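Local coordinates for sialidase B (Streptococcus pneumoniae serotype 4, PDB 4XJW), which removes terminal sialic acid from glycoproteins, glycolipids and oligosaccharides by cleaving alpha-2,3, alpha-2,6 and alpha-2,8 glycosidic linkages, at residues P92-W96 against F630-D634; E105-V109 against M121-G125; F191-S197 against S644-I650; A240-S244 against R429-W433; I255-K259 against I302-D306. The protein carries 1 engineered substitution. All coordinates share one frame; numbering follows the deposited sequence.

Interaction 1: residues P92-W96 against F630-D634; sequences PASLW and FEKYD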
# COMPACT_ATOMS: atom_id res chain seq x y z
N PRO A 92 -9.65 -5.55 -10.52
CA PRO A 92 -8.73 -6.59 -10.04
C PRO A 92 -8.68 -6.67 -8.51
O PRO A 92 -9.16 -5.75 -7.83
CB PRO A 92 -7.37 -6.09 -10.57
CG PRO A 92 -7.74 -5.37 -11.84
CD PRO A 92 -9.01 -4.64 -11.48
N ALA A 93 -8.11 -7.78 -8.01
CA ALA A 93 -7.76 -7.94 -6.60
C ALA A 93 -8.91 -7.57 -5.67
O ALA A 93 -8.74 -6.76 -4.77
CB ALA A 93 -6.51 -7.12 -6.26
N SER A 94 -10.07 -8.17 -5.89
CA SER A 94 -11.25 -7.87 -5.07
C SER A 94 -11.65 -8.97 -4.08
O SER A 94 -12.53 -8.75 -3.24
CB SER A 94 -12.43 -7.51 -5.97
OG SER A 94 -12.18 -6.32 -6.68
N LEU A 95 -11.03 -10.15 -4.18
CA LEU A 95 -11.52 -11.34 -3.47
C LEU A 95 -10.49 -11.97 -2.54
O LEU A 95 -9.29 -11.78 -2.70
CB LEU A 95 -11.91 -12.43 -4.49
CG LEU A 95 -13.06 -12.11 -5.44
CD1 LEU A 95 -13.23 -13.23 -6.46
CD2 LEU A 95 -14.34 -11.91 -4.67
N TRP A 96 -10.99 -12.73 -1.57
CA TRP A 96 -10.15 -13.65 -0.80
C TRP A 96 -10.42 -15.08 -1.24
O TRP A 96 -11.52 -15.39 -1.72
CB TRP A 96 -10.46 -13.50 0.69
CG TRP A 96 -9.59 -12.47 1.36
CD1 TRP A 96 -9.77 -11.11 1.35
CD2 TRP A 96 -8.40 -12.72 2.12
NE1 TRP A 96 -8.76 -10.50 2.07
CE2 TRP A 96 -7.90 -11.46 2.55
CE3 TRP A 96 -7.69 -13.87 2.46
CZ2 TRP A 96 -6.74 -11.34 3.31
CZ3 TRP A 96 -6.54 -13.75 3.23
CH2 TRP A 96 -6.07 -12.49 3.64
N PHE A 630 -0.47 -5.88 4.81
CA PHE A 630 0.14 -6.12 3.50
C PHE A 630 -0.69 -5.61 2.34
O PHE A 630 -1.92 -5.45 2.45
CB PHE A 630 0.40 -7.62 3.31
CG PHE A 630 -0.85 -8.45 3.21
CD1 PHE A 630 -1.54 -8.85 4.36
CD2 PHE A 630 -1.35 -8.83 1.97
CE1 PHE A 630 -2.71 -9.62 4.27
CE2 PHE A 630 -2.50 -9.60 1.87
CZ PHE A 630 -3.18 -9.99 3.01
N GLU A 631 -0.01 -5.37 1.22
CA GLU A 631 -0.65 -4.98 -0.02
C GLU A 631 -1.23 -6.23 -0.67
O GLU A 631 -0.48 -7.03 -1.23
CB GLU A 631 0.38 -4.31 -0.93
CG GLU A 631 0.87 -2.95 -0.39
CD GLU A 631 2.01 -2.36 -1.21
OE1 GLU A 631 2.65 -3.09 -2.01
OE2 GLU A 631 2.25 -1.13 -1.07
N LYS A 632 -2.54 -6.41 -0.61
CA LYS A 632 -3.18 -7.57 -1.21
C LYS A 632 -3.50 -7.32 -2.69
O LYS A 632 -4.66 -7.35 -3.13
CB LYS A 632 -4.45 -7.99 -0.45
CG LYS A 632 -4.89 -9.41 -0.80
CD LYS A 632 -6.18 -9.82 -0.12
CE LYS A 632 -6.56 -11.24 -0.52
NZ LYS A 632 -5.68 -12.24 0.15
N TYR A 633 -2.46 -7.07 -3.47
CA TYR A 633 -2.60 -6.91 -4.91
C TYR A 633 -1.23 -6.95 -5.52
O TYR A 633 -0.21 -6.93 -4.81
CB TYR A 633 -3.34 -5.61 -5.28
CG TYR A 633 -2.51 -4.34 -5.27
CD1 TYR A 633 -2.02 -3.80 -4.09
CD2 TYR A 633 -2.24 -3.68 -6.46
CE1 TYR A 633 -1.27 -2.62 -4.10
CE2 TYR A 633 -1.51 -2.51 -6.48
CZ TYR A 633 -1.03 -1.97 -5.30
OH TYR A 633 -0.30 -0.79 -5.35
N ASP A 634 -1.19 -7.03 -6.84
CA ASP A 634 0.10 -7.03 -7.50
C ASP A 634 0.49 -5.59 -7.80
O ASP A 634 0.01 -4.98 -8.76
CB ASP A 634 0.04 -7.87 -8.76
CG ASP A 634 1.40 -8.06 -9.38
OD1 ASP A 634 2.20 -7.11 -9.34
OD2 ASP A 634 1.66 -9.16 -9.91
O HOH W 1 -7.23 -7.79 -2.75

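Interaction 2: residues E105-V109 against M121-G125; sequences ENTLV and MYVNG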
# COMPACT_ATOMS: atom_id res chain seq x y z
N GLU A 105 -15.40 -17.15 3.13
CA GLU A 105 -16.72 -16.76 2.67
C GLU A 105 -16.69 -15.30 2.28
O GLU A 105 -16.71 -14.43 3.15
CB GLU A 105 -17.79 -17.00 3.73
CG GLU A 105 -19.16 -16.49 3.29
CD GLU A 105 -20.29 -17.02 4.16
OE1 GLU A 105 -20.86 -16.23 4.93
OE2 GLU A 105 -20.60 -18.22 4.04
N ASN A 106 -16.61 -15.03 0.98
CA ASN A 106 -16.69 -13.66 0.49
C ASN A 106 -18.12 -13.18 0.48
O ASN A 106 -19.04 -13.95 0.18
CB ASN A 106 -16.17 -13.56 -0.94
CG ASN A 106 -14.71 -13.95 -1.06
OD1 ASN A 106 -13.81 -13.15 -0.76
ND2 ASN A 106 -14.47 -15.18 -1.47
N THR A 107 -18.31 -11.91 0.81
CA THR A 107 -19.64 -11.33 0.82
C THR A 107 -19.72 -10.30 -0.30
O THR A 107 -19.08 -9.24 -0.24
CB THR A 107 -19.98 -10.65 2.17
OG1 THR A 107 -19.82 -11.60 3.24
CG2 THR A 107 -21.42 -10.13 2.19
N LEU A 108 -20.51 -10.62 -1.32
CA LEU A 108 -20.62 -9.76 -2.49
C LEU A 108 -21.99 -9.08 -2.48
O LEU A 108 -23.00 -9.71 -2.24
CB LEU A 108 -20.40 -10.59 -3.75
CG LEU A 108 -20.52 -9.88 -5.10
CD1 LEU A 108 -19.61 -10.53 -6.14
CD2 LEU A 108 -21.97 -9.89 -5.62
N VAL A 109 -22.00 -7.77 -2.71
CA VAL A 109 -23.26 -7.03 -2.85
C VAL A 109 -23.21 -6.20 -4.13
O VAL A 109 -22.35 -5.33 -4.28
CB VAL A 109 -23.49 -6.07 -1.67
CG1 VAL A 109 -24.82 -5.33 -1.85
CG2 VAL A 109 -23.48 -6.84 -0.36
N MET A 121 -20.52 -2.21 -7.05
CA MET A 121 -20.14 -3.52 -6.53
C MET A 121 -19.37 -3.40 -5.22
O MET A 121 -18.41 -2.62 -5.14
CB MET A 121 -19.26 -4.24 -7.54
CG MET A 121 -18.74 -5.59 -7.04
SD MET A 121 -20.03 -6.86 -7.03
CE MET A 121 -20.10 -7.18 -8.78
N TYR A 122 -19.78 -4.16 -4.21
CA TYR A 122 -19.03 -4.26 -2.96
C TYR A 122 -18.60 -5.70 -2.77
O TYR A 122 -19.37 -6.61 -3.02
CB TYR A 122 -19.91 -3.88 -1.76
CG TYR A 122 -20.61 -2.54 -1.84
CD1 TYR A 122 -21.84 -2.42 -2.47
CD2 TYR A 122 -20.07 -1.41 -1.23
CE1 TYR A 122 -22.51 -1.20 -2.51
CE2 TYR A 122 -20.72 -0.20 -1.26
CZ TYR A 122 -21.94 -0.10 -1.91
OH TYR A 122 -22.60 1.11 -1.95
N VAL A 123 -17.37 -5.91 -2.33
CA VAL A 123 -16.98 -7.25 -1.92
C VAL A 123 -16.29 -7.13 -0.58
O VAL A 123 -15.41 -6.28 -0.43
CB VAL A 123 -16.03 -7.91 -2.94
CG1 VAL A 123 -15.65 -9.30 -2.46
CG2 VAL A 123 -16.68 -7.98 -4.31
N ASN A 124 -16.72 -7.94 0.39
CA ASN A 124 -16.13 -7.93 1.73
C ASN A 124 -16.17 -6.55 2.40
O ASN A 124 -15.25 -6.17 3.12
CB ASN A 124 -14.74 -8.56 1.70
CG ASN A 124 -14.79 -10.00 1.26
OD1 ASN A 124 -15.80 -10.66 1.47
ND2 ASN A 124 -13.73 -10.49 0.63
N GLY A 125 -17.25 -5.82 2.14
CA GLY A 125 -17.47 -4.54 2.77
C GLY A 125 -16.67 -3.41 2.15
O GLY A 125 -16.52 -2.35 2.75
O HOH W 2 -19.52 -6.37 0.50

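Interaction 3: residues F191-S197 against S644-I650; sequences FQLIFQS and SNVVQYI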
# COMPACT_ATOMS: atom_id res chain seq x y z
N PHE A 191 -9.89 -10.41 7.37
CA PHE A 191 -8.97 -9.28 7.50
C PHE A 191 -9.71 -8.07 8.07
O PHE A 191 -10.95 -8.05 8.13
CB PHE A 191 -8.44 -8.89 6.11
CG PHE A 191 -9.51 -8.28 5.23
CD1 PHE A 191 -10.35 -9.08 4.47
CD2 PHE A 191 -9.69 -6.89 5.18
CE1 PHE A 191 -11.35 -8.52 3.68
CE2 PHE A 191 -10.69 -6.32 4.41
CZ PHE A 191 -11.53 -7.15 3.65
N GLN A 192 -8.96 -7.05 8.47
CA GLN A 192 -9.54 -5.76 8.78
C GLN A 192 -8.76 -4.64 8.10
O GLN A 192 -7.67 -4.86 7.55
CB GLN A 192 -9.61 -5.54 10.29
CG GLN A 192 -8.28 -5.70 10.98
CD GLN A 192 -8.44 -6.02 12.47
OE1 GLN A 192 -8.26 -7.17 12.91
NE2 GLN A 192 -8.77 -5.01 13.25
N LEU A 193 -9.35 -3.45 8.10
CA LEU A 193 -8.69 -2.27 7.56
C LEU A 193 -8.21 -1.37 8.69
O LEU A 193 -8.94 -1.12 9.66
CB LEU A 193 -9.62 -1.50 6.60
CG LEU A 193 -10.14 -2.25 5.37
CD1 LEU A 193 -11.07 -1.36 4.56
CD2 LEU A 193 -8.96 -2.74 4.54
N ILE A 194 -6.97 -0.90 8.56
CA ILE A 194 -6.42 0.12 9.44
C ILE A 194 -6.58 1.49 8.79
O ILE A 194 -7.19 2.41 9.36
CB ILE A 194 -4.95 -0.16 9.78
CG1 ILE A 194 -4.80 -1.53 10.44
CG2 ILE A 194 -4.40 0.93 10.71
CD1 ILE A 194 -3.39 -1.93 10.75
N PHE A 195 -6.01 1.64 7.60
CA PHE A 195 -6.16 2.83 6.78
C PHE A 195 -7.16 2.51 5.68
O PHE A 195 -7.16 1.40 5.14
CB PHE A 195 -4.81 3.20 6.16
CG PHE A 195 -3.71 3.37 7.17
CD1 PHE A 195 -3.58 4.56 7.88
CD2 PHE A 195 -2.83 2.33 7.45
CE1 PHE A 195 -2.59 4.74 8.85
CE2 PHE A 195 -1.82 2.49 8.41
CZ PHE A 195 -1.69 3.69 9.10
N GLN A 196 -8.05 3.45 5.36
CA GLN A 196 -9.05 3.15 4.35
C GLN A 196 -9.56 4.41 3.68
O GLN A 196 -9.49 5.48 4.26
CB GLN A 196 -10.22 2.36 4.95
CG GLN A 196 -10.95 3.10 6.06
CD GLN A 196 -11.57 2.14 7.06
OE1 GLN A 196 -12.54 1.46 6.77
NE2 GLN A 196 -10.98 2.09 8.26
N SER A 197 -10.07 4.28 2.46
CA SER A 197 -10.63 5.41 1.73
C SER A 197 -11.70 6.15 2.52
O SER A 197 -12.62 5.54 3.06
CB SER A 197 -11.23 4.94 0.41
OG SER A 197 -10.25 4.36 -0.40
N SER A 644 -8.40 0.85 -4.39
CA SER A 644 -8.65 1.27 -3.02
C SER A 644 -8.86 0.10 -2.05
O SER A 644 -9.42 -0.95 -2.41
CB SER A 644 -9.85 2.21 -2.97
OG SER A 644 -9.56 3.40 -3.67
N ASN A 645 -8.38 0.29 -0.83
CA ASN A 645 -8.63 -0.64 0.27
C ASN A 645 -8.10 -2.04 0.01
O ASN A 645 -8.76 -3.05 0.31
CB ASN A 645 -10.13 -0.67 0.63
CG ASN A 645 -10.60 0.60 1.29
OD1 ASN A 645 -9.83 1.54 1.45
ND2 ASN A 645 -11.87 0.64 1.67
N VAL A 646 -6.89 -2.09 -0.53
CA VAL A 646 -6.18 -3.35 -0.75
C VAL A 646 -5.06 -3.60 0.28
O VAL A 646 -4.55 -4.71 0.36
CB VAL A 646 -5.63 -3.45 -2.18
CG1 VAL A 646 -6.78 -3.64 -3.17
CG2 VAL A 646 -4.79 -2.20 -2.52
N VAL A 647 -4.70 -2.58 1.06
CA VAL A 647 -3.77 -2.77 2.18
C VAL A 647 -4.62 -3.23 3.36
O VAL A 647 -5.50 -2.51 3.84
CB VAL A 647 -3.00 -1.49 2.54
CG1 VAL A 647 -2.10 -1.72 3.77
CG2 VAL A 647 -2.15 -1.01 1.35
N GLN A 648 -4.39 -4.47 3.77
CA GLN A 648 -5.24 -5.16 4.74
C GLN A 648 -4.43 -5.81 5.84
O GLN A 648 -3.26 -6.13 5.66
CB GLN A 648 -6.06 -6.22 4.00
CG GLN A 648 -6.97 -5.63 2.94
CD GLN A 648 -7.78 -6.65 2.18
OE1 GLN A 648 -7.63 -7.86 2.37
NE2 GLN A 648 -8.65 -6.16 1.28
N TYR A 649 -5.07 -5.99 7.00
CA TYR A 649 -4.43 -6.51 8.21
C TYR A 649 -5.05 -7.84 8.62
O TYR A 649 -6.29 -7.98 8.71
CB TYR A 649 -4.60 -5.50 9.35
CG TYR A 649 -4.06 -5.99 10.69
CD1 TYR A 649 -2.70 -5.94 10.96
CD2 TYR A 649 -4.91 -6.52 11.67
CE1 TYR A 649 -2.19 -6.40 12.18
CE2 TYR A 649 -4.41 -6.98 12.90
CZ TYR A 649 -3.04 -6.91 13.13
OH TYR A 649 -2.50 -7.36 14.32
N ILE A 650 -4.20 -8.82 8.90
CA ILE A 650 -4.66 -10.10 9.44
C ILE A 650 -3.89 -10.47 10.71
O ILE A 650 -2.78 -9.98 10.94
CB ILE A 650 -4.54 -11.25 8.42
CG1 ILE A 650 -3.09 -11.43 7.97
CG2 ILE A 650 -5.46 -11.00 7.21
CD1 ILE A 650 -2.85 -12.67 7.13
O HOH W 3 -7.81 -8.91 10.97
O HOH W 4 -5.65 -0.84 5.94
O HOH W 5 -6.47 -0.06 2.69
O HOH W 6 -7.57 2.91 -0.14
O HOH W 7 -13.36 2.94 2.72

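Interaction 4: residues A240-S244 against R429-W433; sequences ATSYS and RGESW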
# COMPACT_ATOMS: atom_id res chain seq x y z
N ALA A 240 1.19 8.60 7.09
CA ALA A 240 0.14 8.55 8.12
C ALA A 240 0.44 7.42 9.09
O ALA A 240 1.15 6.47 8.76
CB ALA A 240 -1.24 8.36 7.48
N THR A 241 -0.11 7.54 10.30
CA THR A 241 0.07 6.52 11.34
C THR A 241 -1.23 6.21 12.06
O THR A 241 -2.13 7.05 12.13
CB THR A 241 1.16 6.89 12.39
OG1 THR A 241 0.80 8.09 13.08
CG2 THR A 241 2.52 7.15 11.75
N SER A 242 -1.29 5.00 12.61
CA SER A 242 -2.39 4.54 13.46
C SER A 242 -1.83 3.53 14.46
O SER A 242 -0.83 2.87 14.19
CB SER A 242 -3.48 3.91 12.59
OG SER A 242 -4.50 3.30 13.37
N TYR A 243 -2.43 3.42 15.64
CA TYR A 243 -1.94 2.45 16.63
C TYR A 243 -3.09 1.63 17.21
O TYR A 243 -4.27 2.04 17.16
CB TYR A 243 -1.15 3.14 17.78
CG TYR A 243 -1.91 4.27 18.41
CD1 TYR A 243 -2.85 4.02 19.40
CD2 TYR A 243 -1.75 5.57 17.96
CE1 TYR A 243 -3.59 5.06 19.96
CE2 TYR A 243 -2.48 6.61 18.49
CZ TYR A 243 -3.40 6.35 19.48
OH TYR A 243 -4.12 7.40 20.02
N SER A 244 -2.75 0.47 17.75
CA SER A 244 -3.71 -0.38 18.42
C SER A 244 -3.22 -0.67 19.83
O SER A 244 -2.05 -1.00 20.03
CB SER A 244 -3.88 -1.70 17.64
OG SER A 244 -4.64 -2.60 18.43
N ARG A 429 4.03 7.93 21.93
CA ARG A 429 3.81 6.65 21.25
C ARG A 429 2.84 6.76 20.07
O ARG A 429 1.96 5.91 19.89
CB ARG A 429 3.34 5.59 22.24
CG ARG A 429 4.28 5.41 23.42
CD ARG A 429 3.78 4.32 24.36
NE ARG A 429 4.71 4.10 25.47
CZ ARG A 429 4.62 4.72 26.64
NH1 ARG A 429 3.64 5.59 26.86
NH2 ARG A 429 5.51 4.47 27.60
N GLY A 430 2.99 7.82 19.28
CA GLY A 430 2.24 7.95 18.05
C GLY A 430 0.93 8.72 18.15
O GLY A 430 0.15 8.73 17.21
N GLU A 431 0.69 9.38 19.28
CA GLU A 431 -0.50 10.23 19.39
C GLU A 431 -0.31 11.59 18.71
O GLU A 431 -1.28 12.23 18.30
CB GLU A 431 -0.93 10.40 20.85
CG GLU A 431 -1.41 9.09 21.48
CD GLU A 431 -1.28 9.07 22.99
OE1 GLU A 431 -1.33 10.16 23.59
OE2 GLU A 431 -1.11 7.97 23.57
N SER A 432 0.95 12.02 18.60
CA SER A 432 1.33 13.15 17.77
C SER A 432 2.81 13.02 17.38
O SER A 432 3.57 12.31 18.04
CB SER A 432 1.09 14.48 18.49
OG SER A 432 1.96 14.63 19.59
N TRP A 433 3.19 13.73 16.32
CA TRP A 433 4.55 13.70 15.79
C TRP A 433 5.12 15.11 15.70
O TRP A 433 4.39 16.06 15.39
CB TRP A 433 4.57 13.06 14.39
CG TRP A 433 4.14 11.63 14.40
CD1 TRP A 433 2.87 11.15 14.18
CD2 TRP A 433 4.95 10.49 14.69
NE1 TRP A 433 2.87 9.78 14.27
CE2 TRP A 433 4.13 9.35 14.59
CE3 TRP A 433 6.31 10.31 14.99
CZ2 TRP A 433 4.61 8.04 14.82
CZ3 TRP A 433 6.80 9.02 15.20
CH2 TRP A 433 5.95 7.90 15.11
O HOH W 8 -0.83 7.25 15.13

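Interaction 5: residues I255-K259 against I302-D306; sequences IFAMK and ILLAD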
# COMPACT_ATOMS: atom_id res chain seq x y z
N ILE A 255 -3.47 9.73 11.93
CA ILE A 255 -2.96 11.10 11.96
C ILE A 255 -1.79 11.16 11.00
O ILE A 255 -1.34 10.11 10.51
CB ILE A 255 -2.49 11.54 13.37
CG1 ILE A 255 -1.33 10.67 13.88
CG2 ILE A 255 -3.67 11.53 14.32
CD1 ILE A 255 -0.66 11.20 15.15
N PHE A 256 -1.29 12.36 10.72
CA PHE A 256 -0.09 12.47 9.89
C PHE A 256 1.17 12.56 10.73
O PHE A 256 1.21 13.28 11.73
CB PHE A 256 -0.14 13.69 8.95
CG PHE A 256 -1.24 13.66 7.95
CD1 PHE A 256 -1.27 12.68 6.96
CD2 PHE A 256 -2.25 14.61 7.97
CE1 PHE A 256 -2.31 12.65 6.03
CE2 PHE A 256 -3.27 14.59 7.04
CZ PHE A 256 -3.31 13.61 6.07
N ALA A 257 2.19 11.82 10.30
CA ALA A 257 3.54 11.94 10.85
C ALA A 257 4.37 12.94 10.05
O ALA A 257 5.19 13.67 10.63
CB ALA A 257 4.23 10.58 10.88
N MET A 258 4.19 12.94 8.73
CA MET A 258 4.84 13.92 7.85
C MET A 258 3.86 14.32 6.78
O MET A 258 3.22 13.46 6.15
CB MET A 258 6.10 13.33 7.19
CG MET A 258 7.21 12.95 8.15
SD MET A 258 8.70 12.42 7.28
CE MET A 258 9.71 11.91 8.67
N LYS A 259 3.72 15.62 6.56
CA LYS A 259 2.79 16.12 5.56
C LYS A 259 3.28 17.42 4.95
O LYS A 259 4.04 18.17 5.58
CB LYS A 259 1.42 16.34 6.18
CG LYS A 259 1.39 17.54 7.10
CD LYS A 259 -0.01 17.83 7.60
CE LYS A 259 -0.95 17.87 6.43
NZ LYS A 259 -2.35 18.21 6.81
N ILE A 302 10.67 6.79 16.83
CA ILE A 302 11.33 7.52 15.76
C ILE A 302 10.88 7.01 14.40
O ILE A 302 10.90 5.81 14.14
CB ILE A 302 12.85 7.43 15.91
CG1 ILE A 302 13.27 8.07 17.24
CG2 ILE A 302 13.54 8.07 14.72
CD1 ILE A 302 14.74 7.92 17.54
N LEU A 303 10.45 7.93 13.53
CA LEU A 303 10.01 7.55 12.19
C LEU A 303 10.84 8.28 11.14
O LEU A 303 11.02 9.50 11.22
CB LEU A 303 8.50 7.84 12.03
CG LEU A 303 7.81 7.52 10.69
CD1 LEU A 303 6.34 7.21 10.90
CD2 LEU A 303 7.93 8.67 9.71
N LEU A 304 11.35 7.53 10.18
CA LEU A 304 12.07 8.12 9.06
C LEU A 304 11.25 7.95 7.77
O LEU A 304 10.44 7.04 7.66
CB LEU A 304 13.46 7.49 8.90
CG LEU A 304 14.62 8.10 9.70
CD1 LEU A 304 14.35 8.08 11.19
CD2 LEU A 304 15.91 7.37 9.38
N ALA A 305 11.46 8.85 6.81
CA ALA A 305 10.88 8.71 5.47
C ALA A 305 11.73 9.44 4.44
O ALA A 305 12.48 10.35 4.79
CB ALA A 305 9.43 9.24 5.43
N ASP A 306 11.61 9.07 3.17
CA ASP A 306 12.23 9.88 2.13
C ASP A 306 11.42 11.15 1.96
O ASP A 306 10.19 11.13 2.10
CB ASP A 306 12.24 9.18 0.77
CG ASP A 306 12.93 7.82 0.78
OD1 ASP A 306 13.84 7.58 1.60
OD2 ASP A 306 12.55 6.99 -0.09

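Interaction 1: residues P92-W96 against F630-D634
Lys632 lays the end of its side chain flat over one face of the Trp96 indole. NZ stands 3.2 Å from the centroid of the six-membered ring and 4° off its normal, a cation-pi contact, while CE sits 3.4 Å from the centroid of the five-membered ring in a CH-pi contact. A straight chain through chi3 that bends only at chi4 (74°) lets both atoms lie on the indole at once. Phe630 meets the same residue from another direction: Trp96 CZ2 lies at the edge of the phenyl ring, 3.8 Å from Phe630 CZ. Further along, Ala93 CB touches Tyr633 CB at 3.6 Å, and one water bridges the backbones, donating to Ala93 O at 2.7 Å and to Lys632 O at 2.6 Å. The second shell fixes both partners of the cation-pi contact. Trp96 NE1 donates to Gln648 OE1, and Lys632 NZ forms a salt bridge with Asp607, which probably helps to balance its buried charge. Lys632 is also the centre of an inverse gamma turn, following directly on strand 626-631. The arrangement joins a loop of the N-terminal, concanavalin-like domain to the catalytic beta-propeller expected of a family 33 sialidase, close to the probable substrate-binding Arg207.

Interaction 2: residues E105-V109 against M121-G125
This is the open end of an antiparallel beta hairpin, strands 102-113 and 118-123, within the lectin-like N-terminal domain. The axes of 106-109 and 121-123 approach to 4.7 Å with their directions 167° apart. Val109 and Tyr122 form a hydrogen-bonded pair, with Val109 N to Tyr122 O at 2.9 Å and Tyr122 N to Val109 O at 2.8 Å; Leu108 and Val123 make the adjacent non-hydrogen-bonded pair. On the face of Leu108, the bend of Met121 at chi2 (74°) brings its SD to 3.6 Å from Leu108 CG, and this cluster packs on Ile74 and Val76 of the second sheet, as the two layers of a sandwich do. Tyr122 lies on the other face beside Val109, and its OH is hydrogen-bonded to Asp179. Where regular pairing stops, Asn124 takes over the ladder with backbone and side chain together. Its N donates to Thr107 O at 2.8 Å, and its OD1 receives Thr107 N at 2.9 Å, two bonds that close a ring with the N and O of Thr107. The amide then reaches Asn106, nearly coplanar with it (23°): Asn124 ND2 donates in the carbonyl plane to a lone pair of Asn106 OD1, 3.0 Å away.

Interaction 3: residues F191-S197 against S644-I650
Gln192 and Tyr649 form an isolated antiparallel bridge, each using both backbone groups: Gln192 N donates to Tyr649 O at 2.8 Å, and Tyr649 N to Gln192 O at 2.9 Å. A water adds a second bond to Tyr649 O and also donates to Gln192 OE1, while Gln192 NE2 is taken by Lys249 O. At the other end, Asn645 OD1 offers an in-plane lone pair to Ser197 N (2.9 Å, C=O...N angle 135°). Its ND2 donates to a water that itself donates to Ser197 O, and another water accepts from Asn645 N and donates to Ser197 OG, which is also hydrogen-bonded to Asn204 OD1. Between these links the backbones part, and two waters lie between Phe195 O and Val647 O; one accepts from Ile194 N at 2.9 Å. Gln648 serves polar and aromatic partners together. Its NE2 donates to Asn645 O at 3.3 Å and its OE1 accepts from Trp96 NE1, bonds that help to hold the amide flat over one face of the Phe191 ring, 8° from parallel, with OE1 3.4 Å from Phe191 CG. The chemistry implies a hydrated seam, closed directly at its ends, that fixes 191-197 to strand 647-652, outermost in its three-stranded sheet, and to the loop leading into it.

Interaction 4: residues A240-S244 against R429-W433
With chi1 at 61°, Thr241 carries OG1 between its backbone N and carbonyl carbon, where it meets the indole edge of Trp433. Trp433 itself has CG opposite its carbonyl carbon (chi1 -63°), a setting that turns NE1 to the threonine. NE1 donates to Thr241 OG1 over 2.9 Å, the oxygen lying 17° out of the ring plane. The methyl of Thr241 runs alongside the same edge, with CG2 3.8 Å from Trp433 CZ2. A water 2.8 Å from Thr241 OG1 donates to Gly430 O at 2.7 Å, so the hydroxyl connects to the turn as well as to the tryptophan. That turn belongs to the second BNR repeat, and its sequence fits an Asp-box with Asn428 at the acidic position: Asn428 OD1 accepts from Ser432 N, and Ser426 OG from Gly430 N. Gly430 presents its carbonyl O to the edge of the Tyr243 ring, 3.6 Å from Tyr243 CE2; this tyrosine stands on the neighbouring strand 237-244, which enters the first BNR repeat at Ser242. Beyond it, Glu431 brings its aliphatic CG to 3.5 Å from Tyr243 OH, while its carboxylate turns to Arg218 in a salt bridge through OE2; Arg218 also makes a cation-pi contact with the Tyr243 ring.

Interaction 5: residues I255-K259 against I302-D306
Ala257 and Met258 form a classic beta bulge opposite Ile239, at the point where the chain leaves the outermost strand, 255-256, of a four-stranded antiparallel sheet. From this corner they face strand 301-308 of the next sheet, an arrangement consistent with two blades of the sialidase propeller packing face to face. The backbones stay well apart: Ala257 CA is 7.9 Å from Leu303 CA, and Met258 CA is 8.3 Å from Ala305 CA. The gap is therefore spanned by side chains, whose contacts with one another are apolar, and the methionine methyl also touches a backbone carbonyl oxygen. A bulge places two successive residues against one partner, and here both Ala257 and Met258 direct their CB toward strand 301-308. The short Ala257 meets Leu303 from one side, CB to CD1 at 4.0 Å. Met258 does most of the reaching, because chi2 (-174°) and chi3 (-175°) keep its thioether chain straight from CB outward. The chain slides past Leu303 in the opposite direction, so that the methionine methyl lies beside one leucine branch while the alanine meets the other. Thr424 of strand 420-426 touches both Met258 and Leu303, Phe287 of strand 286-294 packs on Met258, and Trp433 touches Ala257. At the far end of the methionine, SD rests 3.8 Å from Ala305 CB, and the terminal CE touches both Leu303 CD2 (3.8 Å) and Leu303 O (3.7 Å).

The contacts run in a series from the N-terminal domain into the propeller. Interactions 1 and 2, with centres 13 Å apart, share the bond from Asn106 ND2 to Trp96 O. Interactions 1 and 3 lie 10 Å apart, centre to centre, and meet on the neighbouring strands 626-631 and 647-652. Interaction 3 touches interaction 4 through Phe195 against Ala240, Thr241 and Ser242, and interaction 4 adjoins interaction 5 where Thr241 N bonds Ile255 O. Interaction 1 is near the probable active site: the Tyr633 side chain is about 3 Å from that of Arg207, which probably binds substrate. The bound inhibitor lies about 11 Å from the Tyr649 side chain, 12 Å from that of Arg429 and 13 Å from that of Leu303.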